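Local coordinates for protein glucose-6-phosphate isomerase (Chlamydia trachomatis D/UW-3/CX, PDB 6OTU) that catalyses the reversible isomerization of glucose-6-phosphate to fructose-6-phosphate, at residues A135-E140 and Y256-H261; F149-Q154 and R180-S185. All blocks are in the same frame, centred on the assembly; numbering follows the deposited sequence.

Contact 1: residues A135-E140 and Y256-H261; sequences ALRLAE and YLEVFH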
loop_
_atom_site.group_PDB
_atom_site.type_symbol
_atom_site.label_atom_id
_atom_site.label_comp_id
_atom_site.label_asym_id
_atom_site.label_seq_id
_atom_site.Cartn_x
_atom_site.Cartn_y
_atom_site.Cartn_z
ATOM N N ALA A 135 -4.119 -19.298 -26.348
ATOM C CA ALA A 135 -2.879 -18.583 -26.637
ATOM C C ALA A 135 -2.618 -18.480 -28.140
ATOM O O ALA A 135 -2.184 -17.431 -28.628
ATOM C CB ALA A 135 -1.715 -19.276 -25.939
ATOM N N LEU A 136 -2.875 -19.548 -28.898
ATOM C CA LEU A 136 -2.678 -19.423 -30.334
ATOM C C LEU A 136 -3.722 -18.502 -30.948
ATOM O O LEU A 136 -3.433 -17.794 -31.921
ATOM C CB LEU A 136 -2.679 -20.796 -31.009
ATOM C CG LEU A 136 -1.732 -21.809 -30.351
ATOM C CD1 LEU A 136 -2.261 -23.232 -30.502
ATOM C CD2 LEU A 136 -0.284 -21.683 -30.855
ATOM N N ARG A 137 -4.926 -18.469 -30.378
ATOM C CA ARG A 137 -5.879 -17.463 -30.818
ATOM C C ARG A 137 -5.393 -16.070 -30.456
ATOM O O ARG A 137 -5.635 -15.124 -31.207
ATOM C CB ARG A 137 -7.255 -17.744 -30.218
ATOM C CG ARG A 137 -7.902 -18.997 -30.792
ATOM C CD ARG A 137 -9.264 -19.251 -30.192
ATOM N NE ARG A 137 -10.116 -18.086 -30.362
ATOM C CZ ARG A 137 -10.616 -17.376 -29.358
ATOM N NH1 ARG A 137 -11.379 -16.325 -29.620
ATOM N NH2 ARG A 137 -10.364 -17.717 -28.104
ATOM N N LEU A 138 -4.678 -15.936 -29.335
ATOM C CA LEU A 138 -4.115 -14.647 -28.944
ATOM C C LEU A 138 -3.030 -14.209 -29.919
ATOM O O LEU A 138 -3.039 -13.071 -30.400
ATOM C CB LEU A 138 -3.563 -14.720 -27.514
ATOM C CG LEU A 138 -2.915 -13.472 -26.915
ATOM C CD1 LEU A 138 -3.930 -12.358 -26.755
ATOM C CD2 LEU A 138 -2.242 -13.788 -25.574
ATOM N N ALA A 139 -2.087 -15.104 -30.227
ATOM C CA ALA A 139 -1.040 -14.769 -31.188
ATOM C C ALA A 139 -1.631 -14.284 -32.507
ATOM O O ALA A 139 -1.182 -13.274 -33.059
ATOM C CB ALA A 139 -0.130 -15.973 -31.420
ATOM N N GLU A 140 -2.658 -14.978 -33.012
ATOM C CA GLU A 140 -3.335 -14.542 -34.229
ATOM C C GLU A 140 -3.965 -13.172 -34.046
ATOM O O GLU A 140 -3.920 -12.326 -34.950
ATOM C CB GLU A 140 -4.422 -15.541 -34.613
ATOM C CG GLU A 140 -4.022 -16.635 -35.559
ATOM C CD GLU A 140 -5.178 -17.588 -35.826
ATOM O OE1 GLU A 140 -6.268 -17.382 -35.240
ATOM O OE2 GLU A 140 -5.001 -18.533 -36.627
ATOM N N TYR A 256 -18.785 -8.336 -29.000
ATOM C CA TYR A 256 -17.362 -8.042 -28.889
ATOM C C TYR A 256 -16.620 -8.402 -30.173
ATOM O O TYR A 256 -16.942 -9.390 -30.847
ATOM C CB TYR A 256 -16.754 -8.788 -27.701
ATOM C CG TYR A 256 -17.384 -8.380 -26.386
ATOM C CD1 TYR A 256 -16.970 -7.225 -25.724
ATOM C CD2 TYR A 256 -18.405 -9.137 -25.817
ATOM C CE1 TYR A 256 -17.545 -6.841 -24.540
ATOM C CE2 TYR A 256 -18.986 -8.759 -24.627
ATOM C CZ TYR A 256 -18.556 -7.609 -23.993
ATOM O OH TYR A 256 -19.130 -7.226 -22.805
ATOM N N LEU A 257 -15.624 -7.579 -30.504
ATOM C CA LEU A 257 -14.744 -7.872 -31.631
ATOM C C LEU A 257 -14.101 -9.247 -31.485
ATOM O O LEU A 257 -13.940 -9.978 -32.467
ATOM C CB LEU A 257 -13.674 -6.779 -31.747
ATOM C CG LEU A 257 -12.420 -7.128 -32.560
ATOM C CD1 LEU A 257 -12.671 -7.055 -34.067
ATOM C CD2 LEU A 257 -11.247 -6.240 -32.154
ATOM N N GLU A 258 -13.729 -9.612 -30.262
ATOM C CA GLU A 258 -13.200 -10.936 -29.974
ATOM C C GLU A 258 -13.532 -11.252 -28.526
ATOM O O GLU A 258 -13.798 -10.353 -27.719
ATOM C CB GLU A 258 -11.684 -11.020 -30.231
ATOM C CG GLU A 258 -11.051 -12.421 -30.115
ATOM C CD GLU A 258 -11.728 -13.477 -30.976
ATOM O OE1 GLU A 258 -12.800 -13.975 -30.585
ATOM O OE2 GLU A 258 -11.186 -13.826 -32.045
ATOM N N VAL A 259 -13.535 -12.545 -28.211
ATOM C CA VAL A 259 -13.851 -13.022 -26.872
ATOM C C VAL A 259 -12.835 -14.096 -26.509
ATOM O O VAL A 259 -12.686 -15.081 -27.241
ATOM C CB VAL A 259 -15.281 -13.586 -26.773
ATOM C CG1 VAL A 259 -15.493 -14.263 -25.408
ATOM C CG2 VAL A 259 -16.329 -12.484 -27.044
ATOM N N PHE A 260 -12.137 -13.909 -25.385
ATOM C CA PHE A 260 -11.208 -14.898 -24.846
ATOM C C PHE A 260 -11.783 -15.486 -23.560
ATOM O O PHE A 260 -12.609 -14.873 -22.885
ATOM C CB PHE A 260 -9.815 -14.282 -24.594
ATOM C CG PHE A 260 -9.131 -13.789 -25.848
ATOM C CD1 PHE A 260 -8.346 -14.646 -26.611
ATOM C CD2 PHE A 260 -9.291 -12.465 -26.276
ATOM C CE1 PHE A 260 -7.713 -14.188 -27.776
ATOM C CE2 PHE A 260 -8.675 -11.998 -27.435
ATOM C CZ PHE A 260 -7.885 -12.865 -28.193
ATOM N N HIS A 261 -11.336 -16.688 -23.220
ATOM C CA HIS A 261 -11.918 -17.443 -22.120
ATOM C C HIS A 261 -10.886 -17.783 -21.054
ATOM O O HIS A 261 -9.724 -18.080 -21.359
ATOM C CB HIS A 261 -12.540 -18.757 -22.615
ATOM C CG HIS A 261 -13.539 -18.584 -23.707
ATOM N ND1 HIS A 261 -13.452 -19.260 -24.904
ATOM C CD2 HIS A 261 -14.652 -17.819 -23.787
ATOM C CE1 HIS A 261 -14.467 -18.918 -25.676
ATOM N NE2 HIS A 261 -15.210 -18.042 -25.023
#
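The guanidinium of Arg137 meets Glu258 and Val259 at its edge: both the carboxylate oxygen OE1 of Glu258 and the backbone carbonyl of Val259 lie near its plane, and both are reached by the same nitrogen, NH1. The bond from Arg137 NH1 to Val259 O is 3.0 Å long and nearly straight, 168° at the hydrogen, although the donor is tilted from the carbonyl plane. Beside it, Arg137 NH1 forms a salt bridge of 2.9 Å with Glu258 OE1. The carboxylate stands almost perpendicular (89°) to the guanidinium, and OE1 is the closer of its oxygens to NH1. Glu258 OE1 also accepts the backbone N-H of Val259 at 2.9 Å through its anti lone pair, which ties the carboxylate back to its own strand. Lys253 pairs with this oxygen too, and Glu134, three residues earlier on the same helix, takes Arg137 NH2.

Against the Phe260 ring the guanidinium is inclined, not stacked, with Arg137 NH2 4.0 Å from Phe260 CD1. The ring reaches the helix with its CE1 atom, 3.8 Å from the backbone CA of Leu138 and 4.2 Å from Leu138 CB. Phe260 CB leaves the backbone at a slant to the helix, CG sits beside the backbone N, anti to the carbonyl carbon, and CD1 and CE1 are the ring atoms that come nearest the helix. Phe141 makes an edge-to-face contact with the same ring, while Met275 and Val279 of helix 275-285 touch both Phe260 and Leu138.

Helix 135-140 and strand 258-261 run roughly antiparallel, at 150°, with their axes 9.7 Å apart. This is the layered packing of an alpha-beta-alpha sandwich: helix 122-148 lies against the outermost strand of the parallel sheet in a sugar isomerase (SIS) fold.

Contact 2: residues F149-Q154 and R180-S185; sequences FSTLVQ and RIFFVS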
loop_
_atom_site.group_PDB
_atom_site.type_symbol
_atom_site.label_atom_id
_atom_site.label_comp_id
_atom_site.label_asym_id
_atom_site.label_seq_id
_atom_site.Cartn_x
_atom_site.Cartn_y
_atom_site.Cartn_z
ATOM N N PHE A 149 -4.027 -0.547 -33.120
ATOM C CA PHE A 149 -4.267 0.236 -31.910
ATOM C C PHE A 149 -2.962 0.610 -31.214
ATOM O O PHE A 149 -2.035 -0.201 -31.116
ATOM C CB PHE A 149 -5.142 -0.522 -30.920
ATOM C CG PHE A 149 -6.401 -1.087 -31.525
ATOM C CD1 PHE A 149 -7.542 -0.308 -31.638
ATOM C CD2 PHE A 149 -6.445 -2.396 -31.965
ATOM C CE1 PHE A 149 -8.711 -0.835 -32.183
ATOM C CE2 PHE A 149 -7.607 -2.922 -32.513
ATOM C CZ PHE A 149 -8.736 -2.147 -32.624
ATOM N N SER A 150 -2.911 1.841 -30.710
ATOM C CA SER A 150 -1.810 2.322 -29.892
ATOM C C SER A 150 -2.095 2.225 -28.399
ATOM O O SER A 150 -1.162 2.336 -27.601
ATOM C CB SER A 150 -1.517 3.781 -30.260
ATOM O OG SER A 150 -2.675 4.561 -30.014
ATOM N N THR A 151 -3.346 1.988 -28.014
ATOM C CA THR A 151 -3.829 2.192 -26.654
ATOM C C THR A 151 -4.729 1.041 -26.232
ATOM O O THR A 151 -5.658 0.686 -26.961
ATOM C CB THR A 151 -4.605 3.510 -26.581
ATOM O OG1 THR A 151 -3.749 4.572 -27.022
ATOM C CG2 THR A 151 -5.094 3.786 -25.173
ATOM N N LEU A 152 -4.476 0.476 -25.054
ATOM C CA LEU A 152 -5.329 -0.566 -24.493
ATOM C C LEU A 152 -5.837 -0.121 -23.125
ATOM O O LEU A 152 -5.057 0.362 -22.294
ATOM C CB LEU A 152 -4.577 -1.907 -24.382
ATOM C CG LEU A 152 -5.433 -3.119 -23.974
ATOM C CD1 LEU A 152 -4.958 -4.365 -24.664
ATOM C CD2 LEU A 152 -5.464 -3.341 -22.462
ATOM N N VAL A 153 -7.138 -0.304 -22.886
ATOM C CA VAL A 153 -7.779 0.042 -21.613
ATOM C C VAL A 153 -8.398 -1.218 -21.027
ATOM O O VAL A 153 -9.358 -1.761 -21.583
ATOM C CB VAL A 153 -8.846 1.130 -21.777
ATOM C CG1 VAL A 153 -9.539 1.384 -20.439
ATOM C CG2 VAL A 153 -8.218 2.413 -22.325
ATOM N N GLN A 154 -7.861 -1.690 -19.911
ATOM C CA GLN A 154 -8.417 -2.862 -19.252
ATOM C C GLN A 154 -9.467 -2.412 -18.248
ATOM O O GLN A 154 -9.150 -1.699 -17.292
ATOM C CB GLN A 154 -7.334 -3.680 -18.555
ATOM C CG GLN A 154 -7.860 -4.936 -17.895
ATOM C CD GLN A 154 -6.981 -6.159 -18.136
ATOM O OE1 GLN A 154 -6.399 -6.330 -19.218
ATOM N NE2 GLN A 154 -6.897 -7.028 -17.129
ATOM N N ARG A 180 0.195 2.517 -25.090
ATOM C CA ARG A 180 -0.262 3.165 -23.877
ATOM C C ARG A 180 -1.342 2.305 -23.231
ATOM O O ARG A 180 -2.285 1.870 -23.908
ATOM C CB ARG A 180 -0.789 4.561 -24.188
ATOM C CG ARG A 180 0.089 5.360 -25.135
ATOM C CD ARG A 180 -0.640 6.635 -25.537
ATOM N NE ARG A 180 -0.691 7.617 -24.453
ATOM C CZ ARG A 180 -1.735 8.402 -24.195
ATOM N NH1 ARG A 180 -2.835 8.317 -24.939
ATOM N NH2 ARG A 180 -1.680 9.281 -23.197
ATOM N N ILE A 181 -1.197 2.061 -21.925
ATOM C CA ILE A 181 -1.953 1.037 -21.213
ATOM C C ILE A 181 -2.585 1.665 -19.980
ATOM O O ILE A 181 -1.897 2.312 -19.181
ATOM C CB ILE A 181 -1.061 -0.162 -20.826
ATOM C CG1 ILE A 181 -0.260 -0.656 -22.042
ATOM C CG2 ILE A 181 -1.882 -1.290 -20.220
ATOM C CD1 ILE A 181 -1.106 -1.286 -23.119
ATOM N N PHE A 182 -3.894 1.476 -19.827
ATOM C CA PHE A 182 -4.645 2.028 -18.708
ATOM C C PHE A 182 -5.503 0.943 -18.079
ATOM O O PHE A 182 -5.878 -0.044 -18.726
ATOM C CB PHE A 182 -5.542 3.201 -19.152
ATOM C CG PHE A 182 -4.784 4.333 -19.781
ATOM C CD1 PHE A 182 -4.518 4.335 -21.143
ATOM C CD2 PHE A 182 -4.315 5.385 -19.003
ATOM C CE1 PHE A 182 -3.798 5.368 -21.716
ATOM C CE2 PHE A 182 -3.598 6.429 -19.570
ATOM C CZ PHE A 182 -3.341 6.423 -20.929
ATOM N N PHE A 183 -5.822 1.142 -16.801
ATOM C CA PHE A 183 -6.712 0.250 -16.067
ATOM C C PHE A 183 -7.835 1.072 -15.470
ATOM O O PHE A 183 -7.583 2.024 -14.729
ATOM C CB PHE A 183 -5.974 -0.516 -14.966
ATOM C CG PHE A 183 -4.853 -1.353 -15.481
ATOM C CD1 PHE A 183 -3.604 -0.796 -15.698
ATOM C CD2 PHE A 183 -5.050 -2.697 -15.775
ATOM C CE1 PHE A 183 -2.565 -1.574 -16.190
ATOM C CE2 PHE A 183 -4.008 -3.480 -16.258
ATOM C CZ PHE A 183 -2.764 -2.913 -16.465
ATOM N N VAL A 184 -9.068 0.700 -15.799
ATOM C CA VAL A 184 -10.268 1.304 -15.232
ATOM C C VAL A 184 -10.947 0.225 -14.393
ATOM O O VAL A 184 -11.366 -0.815 -14.919
ATOM C CB VAL A 184 -11.196 1.851 -16.331
ATOM C CG1 VAL A 184 -12.524 2.351 -15.756
ATOM C CG2 VAL A 184 -10.503 2.950 -17.096
ATOM N N SER A 185 -11.047 0.464 -13.090
ATOM C CA SER A 185 -11.475 -0.585 -12.173
ATOM C C SER A 185 -12.595 -0.118 -11.247
ATOM O O SER A 185 -13.656 -0.749 -11.184
ATOM C CB SER A 185 -10.272 -1.080 -11.363
ATOM O OG SER A 185 -9.588 0.011 -10.742
HETATM O O HOH W 1 -4.511 7.349 -26.965
#
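Thr151 and Arg180 face each other as a parallel bridge pair, their side chains side by side and pointing the same way. Arg180 CB lies 4.1 Å from Thr151 OG1, CG passes the carbonyl oxygen of Ser150, and CD comes to 4.0 Å from Thr151 OG1. The bend at chi3 (73°) turns NE away from the extended line of the chain. Phe182 CZ lies over one face of the guanidinium, toward its rim. At the tip, NH1 is bonded to the carbonyl of Glu198; it also makes a weak bond to a water in the guanidinium plane, which Thr151 OG1 meets at 2.9 Å. Thr151 CG2 approaches the edge of the Phe182 ring, 4.0 Å from CE1.

Beneath these side chains, five backbone hydrogen bonds join the strands from Arg180 N to Ser150 O through to Val184 N with Gln154 O. On the other face Leu152 CB touches Ile181 CD1, and Gln154 CB meets Phe183 CD2 at 3.7 Å, while Gln154 NE2 donates to the carbonyl oxygen of Ser160.

The two strands belong to a beta-alpha-beta unit whose connection carries helix 162-172. Strand 180-184 is the outermost of the parallel sheet, and strand 151-155 is paired on its other side with strand 204-209. Helix 189-196 packs on the Val153 and Phe182 face, helix 275-285 on that of Leu152 and Ile181.

Both contacts involve the same parallel five-stranded sheet, at its two outermost strands: contact 1 at strand 258-262, contact 2 at strand 180-184. Helix 122-148 of contact 1 leads directly into strand 151-155 of contact 2, and helix 275-285 touches both. Their centres are about 17 Å apart, and their nearest atoms about 5 Å apart without touching. Contact 1 is the more buried yet the smaller, and joins helix to sheet through a charged arginine and one aromatic ring. Contact 2, only partly buried, joins strand to strand by regular backbone bonds, with apolar pairs on both faces and, at the exposed end, an arginine held by a carbonyl and, weakly, a water.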